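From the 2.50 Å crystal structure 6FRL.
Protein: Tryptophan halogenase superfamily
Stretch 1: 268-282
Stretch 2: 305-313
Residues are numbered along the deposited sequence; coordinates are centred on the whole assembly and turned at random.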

# COMPACT_ATOMS: atom_id res chain seq x y z
N THR B 268 18.96 14.36 15.61
CA THR B 268 18.88 15.75 15.19
C THR B 268 18.07 16.49 16.25
O THR B 268 17.07 15.96 16.77
N ARG B 269 18.51 17.71 16.60
CA ARG B 269 17.74 18.57 17.52
C ARG B 269 16.86 19.53 16.75
O ARG B 269 17.37 20.22 15.88
N VAL B 270 15.56 19.55 17.06
CA VAL B 270 14.66 20.57 16.49
C VAL B 270 13.97 21.34 17.60
O VAL B 270 13.08 20.82 18.23
N THR B 271 14.41 22.59 17.81
CA THR B 271 14.01 23.42 18.95
C THR B 271 13.10 24.57 18.50
O THR B 271 13.51 25.44 17.72
N ALA B 272 11.84 24.56 18.97
CA ALA B 272 10.92 25.64 18.66
C ALA B 272 11.36 26.94 19.34
O ALA B 272 11.73 26.94 20.52
N ARG B 273 11.30 28.05 18.58
CA ARG B 273 11.61 29.40 19.10
C ARG B 273 10.37 30.29 18.91
O ARG B 273 9.28 29.77 18.68
N SER B 274 10.54 31.61 19.02
CA SER B 274 9.40 32.56 19.04
C SER B 274 8.57 32.60 17.77
O SER B 274 7.37 32.85 17.85
N ALA B 275 9.19 32.36 16.61
CA ALA B 275 8.46 32.48 15.33
C ALA B 275 8.98 31.56 14.24
O ALA B 275 9.11 31.96 13.08
N GLY B 276 9.20 30.31 14.65
CA GLY B 276 9.81 29.27 13.81
C GLY B 276 10.61 28.31 14.66
O GLY B 276 10.29 28.10 15.83
N TRP B 277 11.67 27.74 14.09
CA TRP B 277 12.40 26.67 14.77
C TRP B 277 13.88 26.53 14.33
O TRP B 277 14.26 26.88 13.23
N GLN B 278 14.68 25.99 15.23
CA GLN B 278 16.11 25.83 15.05
C GLN B 278 16.47 24.35 14.85
O GLN B 278 15.95 23.46 15.54
N TRP B 279 17.39 24.10 13.92
CA TRP B 279 17.91 22.77 13.70
C TRP B 279 19.37 22.62 14.19
O TRP B 279 20.12 23.61 14.32
N GLY B 280 19.74 21.38 14.46
CA GLY B 280 21.05 21.06 14.98
C GLY B 280 21.47 19.68 14.53
O GLY B 280 21.03 18.70 15.09
N ILE B 281 22.32 19.63 13.51
CA ILE B 281 22.67 18.40 12.83
C ILE B 281 24.14 18.09 13.13
O ILE B 281 25.04 18.76 12.63
N PRO B 282 24.40 17.09 13.99
CA PRO B 282 25.76 16.84 14.40
C PRO B 282 26.55 15.98 13.40
O PRO B 282 26.11 14.88 13.06
N ALA B 305 19.46 36.86 16.76
CA ALA B 305 19.43 36.88 18.24
C ALA B 305 18.92 35.57 18.86
O ALA B 305 19.31 35.21 19.97
N GLU B 306 18.03 34.88 18.15
CA GLU B 306 17.58 33.54 18.58
C GLU B 306 18.61 32.43 18.23
O GLU B 306 18.89 31.55 19.05
N LEU B 307 19.19 32.52 17.03
CA LEU B 307 20.06 31.48 16.49
C LEU B 307 21.45 31.49 17.11
O LEU B 307 21.89 30.50 17.69
N MET B 308 22.12 32.64 17.03
CA MET B 308 23.58 32.73 17.26
C MET B 308 24.06 32.48 18.70
O MET B 308 25.17 31.99 18.87
N PRO B 309 23.23 32.77 19.72
CA PRO B 309 23.63 32.35 21.10
C PRO B 309 23.46 30.88 21.45
O PRO B 309 23.83 30.50 22.56
N HIS B 310 22.88 30.07 20.55
CA HIS B 310 22.49 28.67 20.87
C HIS B 310 22.96 27.67 19.82
O HIS B 310 22.30 26.65 19.61
N LEU B 311 24.09 27.95 19.18
CA LEU B 311 24.69 27.01 18.22
C LEU B 311 25.33 25.82 18.93
O LEU B 311 25.67 25.89 20.09
N LEU B 312 25.51 24.73 18.21
CA LEU B 312 26.22 23.55 18.74
C LEU B 312 27.74 23.72 18.76
O LEU B 312 28.42 22.74 18.90
N GLY B 313 28.25 24.94 18.67
CA GLY B 313 29.69 25.23 18.62
C GLY B 313 30.07 26.62 18.09
O GLY B 313 29.23 27.49 17.96

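Stretch 1 is a β-hairpin, and stretch 2 runs from the end of a helix into a loop that lies against it. The contact is modest, burying 457 Å² over both sides. Leu312, Glu306 and Arg273 lose the most surface.

Glu306 points toward the hairpin with chi1 m and chi2 t. Its carboxylate reaches the turn between the strands. Ser274, chi1 p, donates from OG to Glu306 OE2 at 2.8 Å. The backbone N of Ser274 adds a weak hydrogen bond to Glu306 OE2 at 3.3 Å. One carboxylate oxygen thus takes both the side chain and the amide of a single residue. The other oxygen, OE1 of Glu306, lies 3.6 Å from Arg273 CB.

Arg273 also points in, with chi1 and chi2 both m and chi3 t. This bend brings its guanidinium back along its own hairpin to Gln278. Arg273 NE and NH2 donate to Gln278 OE1 at 3.0 and 2.5 Å. The imidazole atom ND1 of His310 lies over one face of the guanidinium, and Arg273 NH2 is 3.3 Å from His310 CB. His310 is chi1 m, and His310 ND1 donates to Glu306 O at 3.2 Å, which ties His310 back to Glu306.

Gln278 is extended, with chi1 and chi2 t, and its amide serves both stretches. While OE1 accepts from Arg273, Gln278 NE2 donates across the contact to His310 O at 2.7 Å. Leu307 starts away from the hairpin, but its end comes nearer, with Leu307 CD1 4.4 Å from Gln278 CG.

Leu312, chi1 m and chi2 t, makes the larger apolar contact. Leu312 CD1 sits 3.6 Å from Gly280 CA. An ideal CB on Gly280 would be only 3.0 Å from Leu312 CD1, so the bare glycine leaves room for it. Leu312 CD2 lies 4.0 Å from Arg269 NE.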

# COMPACT_ATOMS: atom_id res chain seq x y z
CB THR B 268 18.19 15.80 13.82
OG1 THR B 268 18.94 15.01 12.91
CG2 THR B 268 18.09 17.21 13.30
CB ARG B 269 18.64 19.40 18.41
CG ARG B 269 19.27 18.64 19.56
CD ARG B 269 20.46 19.40 20.13
NE ARG B 269 21.46 18.49 20.65
CZ ARG B 269 21.36 17.84 21.80
NH1 ARG B 269 20.29 18.00 22.60
NH2 ARG B 269 22.33 17.00 22.15
CB VAL B 270 13.63 19.97 15.52
CG1 VAL B 270 12.64 21.02 15.05
CG2 VAL B 270 14.35 19.38 14.31
CB THR B 271 15.25 24.00 19.67
OG1 THR B 271 16.09 22.94 20.11
CG2 THR B 271 14.84 24.85 20.90
CB ALA B 272 9.50 25.29 19.09
CB ARG B 273 12.88 29.97 18.41
CG ARG B 273 14.14 29.11 18.49
CD ARG B 273 14.65 28.97 19.90
NE ARG B 273 16.00 28.39 19.92
CZ ARG B 273 16.58 27.87 21.01
NH1 ARG B 273 15.96 27.86 22.20
NH2 ARG B 273 17.82 27.39 20.94
CB SER B 274 9.88 34.01 19.37
OG SER B 274 10.44 34.68 18.26
CB ALA B 275 8.42 33.93 14.85
CB TRP B 277 11.63 25.33 14.59
CG TRP B 277 11.41 24.96 13.17
CD1 TRP B 277 10.36 25.33 12.38
CD2 TRP B 277 12.25 24.14 12.35
NE1 TRP B 277 10.50 24.79 11.10
CE2 TRP B 277 11.67 24.08 11.06
CE3 TRP B 277 13.46 23.48 12.58
CZ2 TRP B 277 12.23 23.36 10.01
CZ3 TRP B 277 14.03 22.76 11.53
CH2 TRP B 277 13.41 22.72 10.25
CB GLN B 278 16.84 26.39 16.28
CG GLN B 278 18.37 26.17 16.34
CD GLN B 278 18.98 26.68 17.63
OE1 GLN B 278 18.32 27.29 18.46
NE2 GLN B 278 20.27 26.43 17.80
CB TRP B 279 17.73 22.41 12.22
CG TRP B 279 18.78 22.88 11.22
CD1 TRP B 279 20.06 22.39 11.06
CD2 TRP B 279 18.58 23.85 10.19
NE1 TRP B 279 20.67 23.02 10.00
CE2 TRP B 279 19.79 23.93 9.45
CE3 TRP B 279 17.51 24.68 9.81
CZ2 TRP B 279 19.96 24.79 8.36
CZ3 TRP B 279 17.67 25.54 8.73
CH2 TRP B 279 18.90 25.59 8.01
CB ILE B 281 22.37 18.56 11.34
CG1 ILE B 281 20.83 18.71 11.18
CG2 ILE B 281 22.96 17.39 10.52
CD1 ILE B 281 20.31 18.82 9.76
CB PRO B 282 25.59 16.10 15.71
CG PRO B 282 24.25 15.45 15.65
CD PRO B 282 23.42 16.19 14.66
CB ALA B 305 18.60 38.06 18.74
CB GLU B 306 16.21 33.23 17.96
CG GLU B 306 15.14 34.26 18.26
CD GLU B 306 13.73 33.74 18.11
OE1 GLU B 306 13.37 33.22 17.02
OE2 GLU B 306 12.98 33.85 19.10
CB LEU B 307 20.17 31.64 14.96
CG LEU B 307 20.98 30.72 14.04
CD1 LEU B 307 20.69 29.22 14.18
CD2 LEU B 307 20.78 31.17 12.61
CB MET B 308 24.14 34.04 16.70
CG MET B 308 23.98 34.17 15.17
SD MET B 308 24.77 32.88 14.14
CE MET B 308 26.45 33.03 14.71
CB PRO B 309 22.71 33.18 22.02
CG PRO B 309 22.04 34.19 21.15
CD PRO B 309 22.07 33.68 19.74
CB HIS B 310 20.95 28.57 21.01
CG HIS B 310 20.40 29.37 22.14
ND1 HIS B 310 19.50 30.41 21.94
CD2 HIS B 310 20.64 29.32 23.48
CE1 HIS B 310 19.21 30.95 23.11
NE2 HIS B 310 19.89 30.31 24.06
CB LEU B 311 25.73 27.72 17.39
CG LEU B 311 25.31 28.94 16.59
CD1 LEU B 311 26.53 29.48 15.87
CD2 LEU B 311 24.20 28.61 15.59
CB LEU B 312 25.83 22.29 17.93
CG LEU B 312 24.43 21.72 18.17
CD1 LEU B 312 24.04 20.81 17.02
CD2 LEU B 312 24.37 20.96 19.51